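Local atomic coordinates of anastral spindle 2, SAS 4 (Drosophila melanogaster, PDB entry 4BY2), a protein that probably acts as a centriolar adaptor that binds tubulin, here as its TCP domain fused to a proline-rich motif of Ana2. Residues T168-L171 / E172-R175. Sequence-based numbering, arbitrary orientation.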
# COMPACT_ATOMS: atom_id res chain seq x y z
N THR A 168 -4.18 10.56 -20.26
CA THR A 168 -3.21 11.66 -20.20
C THR A 168 -3.74 12.90 -20.97
O THR A 168 -3.01 13.54 -21.73
CB THR A 168 -1.77 11.24 -20.56
OG1 THR A 168 -1.56 9.89 -20.15
CG2 THR A 168 -0.72 12.14 -19.89
N GLU A 169 -5.03 13.20 -20.77
CA GLU A 169 -5.75 14.39 -21.24
C GLU A 169 -5.53 15.29 -20.03
O GLU A 169 -5.10 16.44 -20.17
CB GLU A 169 -7.25 14.07 -21.39
CG GLU A 169 -7.98 14.96 -22.37
CD GLU A 169 -7.94 14.41 -23.78
OE1 GLU A 169 -8.65 13.41 -24.05
OE2 GLU A 169 -7.17 14.95 -24.61
N LYS A 170 -5.75 14.69 -18.84
CA LYS A 170 -5.57 15.23 -17.49
C LYS A 170 -4.35 14.57 -16.84
O LYS A 170 -4.29 13.34 -16.69
CB LYS A 170 -6.85 15.05 -16.63
CG LYS A 170 -7.45 13.63 -16.65
CD LYS A 170 -8.47 13.42 -15.55
CE LYS A 170 -9.86 13.79 -15.99
NZ LYS A 170 -10.87 13.43 -14.97
N LEU A 171 -3.35 15.39 -16.48
CA LEU A 171 -2.10 14.93 -15.87
C LEU A 171 -2.28 14.38 -14.44
O LEU A 171 -1.90 13.24 -14.18
CB LEU A 171 -1.07 16.07 -15.88
CG LEU A 171 0.36 15.66 -15.61
CD1 LEU A 171 1.13 15.49 -16.91
CD2 LEU A 171 1.05 16.65 -14.70
N GLU A 172 -2.83 15.20 -13.53
CA GLU A 172 -3.06 14.85 -12.12
C GLU A 172 -4.36 15.49 -11.61
O GLU A 172 -4.70 16.60 -12.03
CB GLU A 172 -1.89 15.33 -11.25
CG GLU A 172 -0.63 14.48 -11.33
CD GLU A 172 0.67 15.21 -11.04
OE1 GLU A 172 0.64 16.24 -10.33
OE2 GLU A 172 1.73 14.75 -11.53
N GLU A 173 -5.05 14.79 -10.70
CA GLU A 173 -6.28 15.27 -10.06
C GLU A 173 -6.09 15.39 -8.56
O GLU A 173 -5.43 14.55 -7.95
CB GLU A 173 -7.47 14.38 -10.39
CG GLU A 173 -8.17 14.77 -11.68
CD GLU A 173 -9.39 13.93 -12.01
OE1 GLU A 173 -9.24 12.71 -12.23
OE2 GLU A 173 -10.50 14.50 -12.06
N TRP A 174 -6.66 16.45 -7.97
CA TRP A 174 -6.54 16.74 -6.55
C TRP A 174 -7.89 16.94 -5.88
O TRP A 174 -8.76 17.62 -6.42
CB TRP A 174 -5.67 17.98 -6.34
CG TRP A 174 -4.20 17.71 -6.47
CD1 TRP A 174 -3.45 17.77 -7.61
CD2 TRP A 174 -3.29 17.39 -5.41
NE1 TRP A 174 -2.13 17.50 -7.33
CE2 TRP A 174 -2.00 17.27 -5.98
CE3 TRP A 174 -3.43 17.20 -4.03
CZ2 TRP A 174 -0.87 16.96 -5.22
CZ3 TRP A 174 -2.31 16.89 -3.27
CH2 TRP A 174 -1.05 16.77 -3.87
N ARG A 175 -8.06 16.35 -4.68
CA ARG A 175 -9.26 16.47 -3.86
C ARG A 175 -8.85 16.90 -2.46
O ARG A 175 -8.23 16.11 -1.73
CB ARG A 175 -10.08 15.17 -3.86
CG ARG A 175 -10.77 14.87 -5.18
CD ARG A 175 -11.90 13.87 -5.03
NE ARG A 175 -12.53 13.56 -6.31
CZ ARG A 175 -13.56 14.22 -6.83
NH1 ARG A 175 -14.09 15.25 -6.18
NH2 ARG A 175 -14.06 13.86 -8.01
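Glu172 stands beside Leu171, and the two neighbouring side chains point the same way. The CD2 methyl of Leu171 comes 3.8 Å from OE2 of Glu172, an apolar branch alongside a carboxylate. CG of Glu172 also lies 3.4 Å from the carbonyl O of Leu171. Glu173 follows on the other face of the strand and meets Lys170. NZ of Lys170 lies 3.1 Å from OE2 of Glu173, a salt bridge whose hydrogen bond is weak. OE1 of Glu173 is 3.5 Å from CD of Lys170, so the lysine methylenes also pass by the carboxylate. A bend at chi3 of Lys170 (90°) turns its end toward the acid. OE2 of Glu173 has a second weak hydrogen bond, with His181 NE2. Both partners of the salt bridge rest on Val183 of strand 181-185. The contact lies wholly in the Sas-4 part, at the surface of its TCP domain. Strand 170-175 is shared by two antiparallel hairpins, one with 160-163 and one with 181-185. Leu171 and Glu172 both face Gln184 in the latter. This extra residue puts two neighbours on one side of the strand and lets Lys170 and Glu173 meet on the other, a classic beta bulge.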